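Putative NADPH-dependent oxidoreductase (Desulfitobacterium hafniense DCB-2, PDB 3DB2) is a putative NADPH-dependent oxidoreductase that probably binds its nicotinamide cofactor through a Rossmann-fold domain. Local coordinates at residues E146-L160 and G232-Y246. Sequence-based numbering, arbitrary orientation.
Sequences EVSSIEAVFSNERGL and GTNWACPGVFSINVY
In the mixed β-sheet of the GFO/IDH/MocA C-terminal domain, strand 147-155 lies between two partners: G232-N234 runs parallel along one side and V240-Y246 antiparallel along the other, at 176°. V153 N donates to S242 O, while the next amide, F154 N, turns the other way to G232 O. On one face, I150, F154, F241 and I243 are apolar; I150 packs on L190 and L194 of helix 183-194, and F154 on L182 and F258. There the edge of F241 meets the face of F154 in an edge-to-face (T-shaped) pair, F241 CD2 standing 3.5 Å above the F154 ring plane, with the planes at 65°. The other face, which meets the second subunit, mixes V153 and V240 with polar E151, S242, N244 and Y246. With CG anti to the carbonyl carbon (chi1 -55°) and the chain extended beyond it, the carboxylate of E151 reaches the edge of the Y246 ring. A carboxylate suits this place because its two oxygens serve three donors: OE1 accepts from Y246 OH at 2.7 Å, from above the carboxylate plane, and from N244 ND2 at 3.2 Å, while OE2 is hydrogen-bonded to Y230 OH of the second subunit. An alanine in place of E151 would probably leave the Y246 hydroxyl and the N244 amide without their shared acceptor. Past the strand, N156 OD1 closes an Asx turn by accepting from R158 N, and R158 CB makes a CH-pi contact over the W235 pyrrole ring, 3.6 Å from its centroid.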
ATOM      1  N   GLU C 146       3.142  -3.568  18.846  1.00 19.34           N
ATOM      2  CA  GLU C 146       3.672  -2.318  18.319  1.00 17.48           C
ATOM      3  C   GLU C 146       3.474  -2.214  16.801  1.00 16.70           C
ATOM      4  O   GLU C 146       3.715  -3.144  16.070  1.00 14.88           O
ATOM      5  CB  GLU C 146       5.155  -2.136  18.555  1.00 16.31           C
ATOM      6  CG  GLU C 146       5.514  -2.036  20.043  1.00 31.88           C
ATOM      7  CD  GLU C 146       5.153  -0.690  20.643  1.00 32.94           C
ATOM      8  OE1 GLU C 146       5.030   0.299  19.888  1.00 48.30           O
ATOM      9  OE2 GLU C 146       4.986  -0.593  21.880  1.00 44.46           O
ATOM     10  N   VAL C 147       3.062  -1.033  16.373  1.00 17.07           N
ATOM     11  CA  VAL C 147       2.876  -0.774  14.949  1.00 12.88           C
ATOM     12  C   VAL C 147       4.181  -0.470  14.236  1.00 13.97           C
ATOM     13  O   VAL C 147       5.003   0.329  14.684  1.00 13.81           O
ATOM     14  CB  VAL C 147       1.980   0.447  14.688  1.00 15.58           C
ATOM     15  CG1 VAL C 147       1.955   0.694  13.156  1.00 13.59           C
ATOM     16  CG2 VAL C 147       0.606   0.237  15.272  1.00 19.49           C
ATOM     17  N   SER C 148       4.363  -1.089  13.080  1.00 14.99           N
ATOM     18  CA  SER C 148       5.516  -0.869  12.216  1.00 15.22           C
ATOM     19  C   SER C 148       5.123   0.084  11.075  1.00 16.98           C
ATOM     20  O   SER C 148       5.732   1.130  10.896  1.00 17.42           O
ATOM     21  CB  SER C 148       6.068  -2.149  11.579  1.00 18.35           C
ATOM     22  OG  SER C 148       5.066  -3.080  11.188  1.00 19.51           O
ATOM     23  N   SER C 149       4.083  -0.331  10.357  1.00 15.49           N
ATOM     24  CA  SER C 149       3.640   0.435   9.188  1.00 14.66           C
ATOM     25  C   SER C 149       2.110   0.403   9.048  1.00 17.15           C
ATOM     26  O   SER C 149       1.411  -0.432   9.603  1.00 15.11           O
ATOM     27  CB  SER C 149       4.287  -0.099   7.922  1.00 15.60           C
ATOM     28  OG  SER C 149       3.888  -1.406   7.593  1.00 20.61           O
ATOM     29  N   ILE C 150       1.616   1.356   8.241  1.00 12.92           N
ATOM     30  CA  ILE C 150       0.209   1.456   7.904  1.00  9.70           C
ATOM     31  C   ILE C 150       0.091   1.702   6.398  1.00 11.34           C
ATOM     32  O   ILE C 150       0.926   2.376   5.828  1.00 11.73           O
ATOM     33  CB  ILE C 150      -0.516   2.560   8.681  1.00 14.39           C
ATOM     34  CG1 ILE C 150      -0.633   2.262  10.173  1.00 13.48           C
ATOM     35  CG2 ILE C 150      -1.889   2.860   8.065  1.00 15.80           C
ATOM     36  CD1 ILE C 150      -1.170   3.455  10.940  1.00 19.17           C
ATOM     37  N   GLU C 151      -0.952   1.128   5.778  1.00 14.03           N
ATOM     38  CA  GLU C 151      -1.245   1.412   4.382  1.00 14.00           C
ATOM     39  C   GLU C 151      -2.680   1.948   4.284  1.00 12.86           C
ATOM     40  O   GLU C 151      -3.560   1.246   4.759  1.00 14.64           O
ATOM     41  CB  GLU C 151      -1.135   0.169   3.493  1.00 13.10           C
ATOM     42  CG  GLU C 151       0.223  -0.488   3.631  1.00 16.98           C
ATOM     43  CD  GLU C 151       0.159  -1.975   3.305  1.00 19.83           C
ATOM     44  OE1 GLU C 151      -0.942  -2.562   3.226  1.00 17.60           O
ATOM     45  OE2 GLU C 151       1.267  -2.549   3.177  1.00 21.51           O
ATOM     46  N   ALA C 152      -2.841   3.128   3.740  1.00 15.32           N
ATOM     47  CA  ALA C 152      -4.134   3.797   3.658  1.00 14.47           C
ATOM     48  C   ALA C 152      -4.447   4.047   2.187  1.00 14.64           C
ATOM     49  O   ALA C 152      -3.513   4.336   1.425  1.00 14.95           O
ATOM     50  CB  ALA C 152      -4.124   5.103   4.425  1.00 16.09           C
ATOM     51  N   VAL C 153      -5.704   3.915   1.788  1.00 11.16           N
ATOM     52  CA  VAL C 153      -6.046   4.144   0.387  1.00 14.38           C
ATOM     53  C   VAL C 153      -7.354   4.933   0.343  1.00 14.27           C
ATOM     54  O   VAL C 153      -8.248   4.619   1.120  1.00 14.90           O
ATOM     55  CB  VAL C 153      -6.240   2.841  -0.397  1.00 17.25           C
ATOM     56  CG1 VAL C 153      -6.740   3.082  -1.817  1.00 26.77           C
ATOM     57  CG2 VAL C 153      -4.932   2.053  -0.426  1.00 18.33           C
ATOM     58  N   PHE C 154      -7.437   5.907  -0.549  1.00 12.65           N
ATOM     59  CA  PHE C 154      -8.734   6.569  -0.767  1.00 15.33           C
ATOM     60  C   PHE C 154      -8.755   6.845  -2.295  1.00 15.55           C
ATOM     61  O   PHE C 154      -7.949   7.573  -2.833  1.00 14.72           O
ATOM     62  CB  PHE C 154      -8.948   7.777   0.083  1.00 13.69           C
ATOM     63  CG  PHE C 154     -10.396   8.286   0.184  1.00 15.22           C
ATOM     64  CD1 PHE C 154     -11.409   7.779  -0.588  1.00 13.29           C
ATOM     65  CD2 PHE C 154     -10.680   9.308   1.091  1.00 15.65           C
ATOM     66  CE1 PHE C 154     -12.730   8.225  -0.514  1.00 16.35           C
ATOM     67  CE2 PHE C 154     -11.979   9.775   1.186  1.00 20.99           C
ATOM     68  CZ  PHE C 154     -12.979   9.253   0.381  1.00 17.03           C
ATOM     69  N   SER C 155      -9.698   6.186  -2.954  1.00 16.44           N
ATOM     70  CA  SER C 155      -9.838   6.292  -4.392  0.50 16.39           C
ATOM     71  C   SER C 155     -11.305   6.288  -4.832  1.00 17.45           C
ATOM     72  O   SER C 155     -12.212   5.795  -4.148  1.00 15.76           O
ATOM     73  CB  SER C 155      -9.148   5.141  -5.116  0.50 18.39           C
ATOM     74  OG  SER C 155      -9.877   3.934  -4.949  0.50 15.39           O
ATOM     75  N   ASN C 156     -11.506   6.830  -6.017  1.00 17.35           N
ATOM     76  CA  ASN C 156     -12.786   6.778  -6.730  1.00 17.05           C
ATOM     77  C   ASN C 156     -12.511   7.135  -8.188  1.00 18.86           C
ATOM     78  O   ASN C 156     -11.375   7.398  -8.603  1.00 22.27           O
ATOM     79  CB  ASN C 156     -13.812   7.648  -6.038  1.00 19.52           C
ATOM     80  CG  ASN C 156     -13.563   9.131  -6.161  1.00 13.19           C
ATOM     81  OD1 ASN C 156     -12.968   9.662  -7.088  1.00 17.96           O
ATOM     82  ND2 ASN C 156     -14.078   9.789  -5.136  1.00 23.27           N
ATOM     83  N   GLU C 157     -13.556   7.112  -9.005  1.00 18.17           N
ATOM     84  CA  GLU C 157     -13.356   7.208 -10.450  1.00 18.66           C
ATOM     85  C   GLU C 157     -13.539   8.628 -10.939  1.00 21.64           C
ATOM     86  O   GLU C 157     -13.729   8.851 -12.148  1.00 20.98           O
ATOM     87  CB  GLU C 157     -14.361   6.217 -11.050  1.00 21.70           C
ATOM     88  CG  GLU C 157     -15.754   6.784 -10.968  1.00 29.75           C
ATOM     89  CD  GLU C 157     -16.567   6.441  -9.740  1.00 40.06           C
ATOM     90  OE1 GLU C 157     -16.013   6.137  -8.661  1.00 36.72           O
ATOM     91  OE2 GLU C 157     -17.818   6.490  -9.878  1.00 32.16           O
ATOM     92  N   ARG C 158     -13.446   9.610 -10.044  1.00 21.34           N
ATOM     93  CA  ARG C 158     -13.709  10.998 -10.444  1.00 24.84           C
ATOM     94  C   ARG C 158     -12.935  11.487 -11.663  1.00 29.47           C
ATOM     95  O   ARG C 158     -13.466  12.218 -12.530  1.00 26.24           O
ATOM     96  CB  ARG C 158     -13.402  11.933  -9.262  1.00 24.08           C
ATOM     97  CG  ARG C 158     -13.420  13.394  -9.681  1.00 32.51           C
ATOM     98  CD  ARG C 158     -14.763  14.005  -9.338  1.00 34.06           C
ATOM     99  NE  ARG C 158     -15.127  13.833  -7.944  1.00 33.77           N
ATOM    100  CZ  ARG C 158     -16.360  13.903  -7.464  1.00 32.33           C
ATOM    101  NH1 ARG C 158     -17.400  14.152  -8.250  1.00 37.50           N
ATOM    102  NH2 ARG C 158     -16.567  13.727  -6.172  1.00 33.69           N
ATOM    103  N   GLY C 159     -11.661  11.108 -11.759  1.00 23.68           N
ATOM    104  CA  GLY C 159     -10.789  11.619 -12.806  1.00 23.35           C
ATOM    105  C   GLY C 159     -11.179  11.193 -14.213  1.00 20.87           C
ATOM    106  O   GLY C 159     -10.877  11.868 -15.199  1.00 19.62           O
ATOM    107  N   LEU C 160     -11.849  10.066 -14.309  1.00 22.36           N
ATOM    108  CA  LEU C 160     -12.182   9.381 -15.543  1.00 23.09           C
ATOM    109  C   LEU C 160     -13.232  10.205 -16.317  1.00 30.58           C
ATOM    110  O   LEU C 160     -13.256  10.097 -17.538  1.00 32.08           O
ATOM    111  CB  LEU C 160     -12.709   7.984 -15.261  1.00 24.30           C
ATOM    112  CG  LEU C 160     -11.766   6.978 -14.592  1.00 23.28           C
ATOM    113  CD1 LEU C 160     -12.404   5.596 -14.537  1.00 26.05           C
ATOM    114  CD2 LEU C 160     -10.430   6.947 -15.320  1.00 22.94           C
ATOM    115  N   GLY C 232      -2.149   5.746  -0.849  1.00 13.68           N
ATOM    116  CA  GLY C 232      -2.512   5.737  -2.262  1.00 11.29           C
ATOM    117  C   GLY C 232      -3.771   6.559  -2.446  1.00 13.24           C
ATOM    118  O   GLY C 232      -4.729   6.391  -1.698  1.00 14.05           O
ATOM    119  N   THR C 233      -3.731   7.483  -3.401  1.00 14.87           N
ATOM    120  CA  THR C 233      -4.887   8.333  -3.732  1.00 13.54           C
ATOM    121  C   THR C 233      -5.065   8.244  -5.245  1.00 16.32           C
ATOM    122  O   THR C 233      -4.099   8.402  -5.994  1.00 15.78           O
ATOM    123  CB  THR C 233      -4.735   9.790  -3.287  1.00 11.39           C
ATOM    124  OG1 THR C 233      -3.453  10.302  -3.660  1.00 14.28           O
ATOM    125  CG2 THR C 233      -4.856   9.888  -1.771  1.00 16.62           C
ATOM    126  N   ASN C 234      -6.250   7.927  -5.730  1.00 14.66           N
ATOM    127  CA  ASN C 234      -6.407   7.543  -7.122  1.00 13.43           C
ATOM    128  C   ASN C 234      -7.765   8.022  -7.612  1.00 20.53           C
ATOM    129  O   ASN C 234      -8.737   7.787  -6.882  1.00 20.32           O
ATOM    130  CB  ASN C 234      -6.219   6.017  -7.120  1.00 18.58           C
ATOM    131  CG  ASN C 234      -6.068   5.445  -8.510  1.00 18.80           C
ATOM    132  OD1 ASN C 234      -6.849   5.880  -9.349  1.00 21.11           O
ATOM    133  ND2 ASN C 234      -5.118   4.522  -8.700  1.00 19.82           N
ATOM    134  N   TRP C 235      -7.807   8.672  -8.762  1.00 17.75           N
ATOM    135  CA  TRP C 235      -9.077   9.187  -9.302  1.00 16.40           C
ATOM    136  C   TRP C 235      -9.473   8.423 -10.552  1.00 19.39           C
ATOM    137  O   TRP C 235     -10.243   8.908 -11.366  1.00 20.09           O
ATOM    138  CB  TRP C 235      -8.985  10.701  -9.565  1.00 15.60           C
ATOM    139  CG  TRP C 235      -9.622  11.578  -8.529  1.00 18.77           C
ATOM    140  CD1 TRP C 235     -10.463  11.228  -7.503  1.00 18.54           C
ATOM    141  CD2 TRP C 235      -9.471  13.008  -8.411  1.00 19.06           C
ATOM    142  NE1 TRP C 235     -10.824  12.306  -6.780  1.00 20.76           N
ATOM    143  CE2 TRP C 235     -10.237  13.432  -7.307  1.00 21.18           C
ATOM    144  CE3 TRP C 235      -8.776  14.000  -9.110  1.00 18.81           C
ATOM    145  CZ2 TRP C 235     -10.341  14.753  -6.876  1.00 21.03           C
ATOM    146  CZ3 TRP C 235      -8.884  15.306  -8.675  1.00 19.31           C
ATOM    147  CH2 TRP C 235      -9.649  15.696  -7.576  1.00 22.54           C
ATOM    148  N   ALA C 236      -8.900   7.233 -10.714  1.00 17.63           N
ATOM    149  CA  ALA C 236      -8.988   6.459 -11.949  1.00 19.06           C
ATOM    150  C   ALA C 236      -9.476   5.040 -11.747  1.00 16.24           C
ATOM    151  O   ALA C 236      -9.154   4.192 -12.592  1.00 16.98           O
ATOM    152  CB  ALA C 236      -7.588   6.460 -12.579  1.00 29.27           C
ATOM    153  N   CYS C 237     -10.203   4.788 -10.644  1.00 15.62           N
ATOM    154  CA  CYS C 237     -10.722   3.454 -10.383  1.00 17.59           C
ATOM    155  C   CYS C 237     -11.941   3.430  -9.479  1.00 18.18           C
ATOM    156  O   CYS C 237     -12.303   4.392  -8.817  1.00 18.48           O
ATOM    157  CB  CYS C 237      -9.589   2.587  -9.776  1.00 19.52           C
ATOM    158  SG  CYS C 237      -9.011   3.249  -8.181  1.00 19.90           S
ATOM    159  N   PRO C 238     -12.661   2.312  -9.423  1.00 20.76           N
ATOM    160  CA  PRO C 238     -13.783   2.230  -8.487  1.00 18.78           C
ATOM    161  C   PRO C 238     -13.397   2.534  -7.040  1.00 22.37           C
ATOM    162  O   PRO C 238     -12.236   2.346  -6.648  1.00 20.08           O
ATOM    163  CB  PRO C 238     -14.236   0.789  -8.611  1.00 16.67           C
ATOM    164  CG  PRO C 238     -13.886   0.448 -10.029  1.00 22.12           C
ATOM    165  CD  PRO C 238     -12.528   1.091 -10.243  1.00 19.19           C
ATOM    166  N   GLY C 239     -14.373   3.023  -6.273  1.00 15.38           N
ATOM    167  CA  GLY C 239     -14.145   3.532  -4.939  1.00 15.78           C
ATOM    168  C   GLY C 239     -13.578   2.513  -3.957  1.00 16.63           C
ATOM    169  O   GLY C 239     -14.047   1.376  -3.834  1.00 14.39           O
ATOM    170  N   VAL C 240     -12.544   2.932  -3.234  1.00 15.23           N
ATOM    171  CA  VAL C 240     -11.916   2.153  -2.175  1.00 17.77           C
ATOM    172  C   VAL C 240     -11.553   3.152  -1.055  1.00 15.90           C
ATOM    173  O   VAL C 240     -11.040   4.223  -1.398  1.00 16.12           O
ATOM    174  CB  VAL C 240     -10.608   1.437  -2.526  1.00 17.63           C
ATOM    175  CG1 VAL C 240     -10.005   0.711  -1.312  1.00 22.11           C
ATOM    176  CG2 VAL C 240     -10.796   0.475  -3.682  1.00 16.18           C
ATOM    177  N   PHE C 241     -11.838   2.753   0.170  1.00 15.00           N
ATOM    178  CA  PHE C 241     -11.379   3.442   1.370  1.00 12.44           C
ATOM    179  C   PHE C 241     -10.910   2.324   2.320  1.00 12.68           C
ATOM    180  O   PHE C 241     -11.761   1.626   2.871  1.00 12.75           O
ATOM    181  CB  PHE C 241     -12.404   4.311   2.053  1.00 11.51           C
ATOM    182  CG  PHE C 241     -11.975   5.200   3.198  1.00 13.98           C
ATOM    183  CD1 PHE C 241     -11.535   4.725   4.432  1.00 16.25           C
ATOM    184  CD2 PHE C 241     -12.025   6.582   3.060  1.00 14.17           C
ATOM    185  CE1 PHE C 241     -11.135   5.517   5.478  1.00 16.98           C
ATOM    186  CE2 PHE C 241     -11.611   7.401   4.095  1.00 16.33           C
ATOM    187  CZ  PHE C 241     -11.167   6.889   5.294  1.00 17.81           C
ATOM    188  N   SER C 242      -9.591   2.261   2.505  1.00 16.06           N
ATOM    189  CA  SER C 242      -9.048   1.203   3.363  1.00 12.28           C
ATOM    190  C   SER C 242      -7.885   1.696   4.215  1.00 12.15           C
ATOM    191  O   SER C 242      -7.220   2.663   3.885  1.00 12.98           O
ATOM    192  CB  SER C 242      -8.626   0.024   2.496  1.00 14.07           C
ATOM    193  OG  SER C 242      -7.680   0.398   1.523  1.00 19.38           O
ATOM    194  N   ILE C 243      -7.668   1.000   5.344  1.00 12.54           N
ATOM    195  CA  ILE C 243      -6.549   1.222   6.232  1.00 10.40           C
ATOM    196  C   ILE C 243      -6.099  -0.167   6.740  1.00 15.78           C
ATOM    197  O   ILE C 243      -6.928  -0.937   7.246  1.00 14.16           O
ATOM    198  CB  ILE C 243      -6.908   2.113   7.430  1.00 13.91           C
ATOM    199  CG1 ILE C 243      -7.601   3.421   7.037  1.00 19.80           C
ATOM    200  CG2 ILE C 243      -5.699   2.419   8.319  1.00 17.02           C
ATOM    201  CD1 ILE C 243      -7.842   4.390   8.164  1.00 16.44           C
ATOM    202  N   ASN C 244      -4.829  -0.449   6.559  1.00 13.59           N
ATOM    203  CA  ASN C 244      -4.232  -1.699   7.022  1.00 11.62           C
ATOM    204  C   ASN C 244      -3.151  -1.244   8.017  1.00 13.13           C
ATOM    205  O   ASN C 244      -2.309  -0.411   7.704  1.00 15.28           O
ATOM    206  CB  ASN C 244      -3.576  -2.538   5.943  1.00 14.17           C
ATOM    207  CG  ASN C 244      -4.535  -2.910   4.821  1.00 19.38           C
ATOM    208  OD1 ASN C 244      -5.677  -3.213   5.087  1.00 17.46           O
ATOM    209  ND2 ASN C 244      -4.077  -2.887   3.594  1.00 18.63           N
ATOM    210  N   VAL C 245      -3.196  -1.798   9.197  1.00 12.88           N
ATOM    211  CA  VAL C 245      -2.247  -1.546  10.262  1.00 13.86           C
ATOM    212  C   VAL C 245      -1.533  -2.872  10.600  1.00 14.83           C
ATOM    213  O   VAL C 245      -2.217  -3.856  10.867  1.00 11.09           O
ATOM    214  CB  VAL C 245      -2.956  -1.036  11.516  1.00 12.74           C
ATOM    215  CG1 VAL C 245      -1.963  -0.664  12.590  1.00 13.82           C
ATOM    216  CG2 VAL C 245      -3.844   0.158  11.161  1.00 13.06           C
ATOM    217  N   TYR C 246      -0.222  -2.830  10.577  1.00 14.88           N
ATOM    218  CA  TYR C 246       0.615  -3.990  10.840  1.00 12.18           C
ATOM    219  C   TYR C 246       1.243  -3.826  12.228  1.00 12.49           C
ATOM    220  O   TYR C 246       1.966  -2.839  12.423  1.00 14.04           O
ATOM    221  CB  TYR C 246       1.696  -4.088   9.760  1.00 13.20           C
ATOM    222  CG  TYR C 246       1.034  -4.256   8.396  1.00 17.12           C
ATOM    223  CD1 TYR C 246       0.538  -5.490   8.007  1.00 20.36           C
ATOM    224  CD2 TYR C 246       0.888  -3.194   7.507  1.00 15.01           C
ATOM    225  CE1 TYR C 246      -0.067  -5.653   6.775  1.00 19.07           C
ATOM    226  CE2 TYR C 246       0.283  -3.388   6.274  1.00 15.22           C
ATOM    227  CZ  TYR C 246      -0.204  -4.608   5.892  1.00 20.46           C
ATOM    228  OH  TYR C 246      -0.830  -4.826   4.654  1.00 16.32           O
TER
HETATM  229  O   HOH W   1      -5.114   0.176   2.598  1.00 21.20           O
HETATM  230  O   HOH W   2     -13.691  13.056  -5.221  1.00 15.11           O
HETATM  231  O   HOH W   3     -16.717   4.062  -7.033  1.00 30.20           O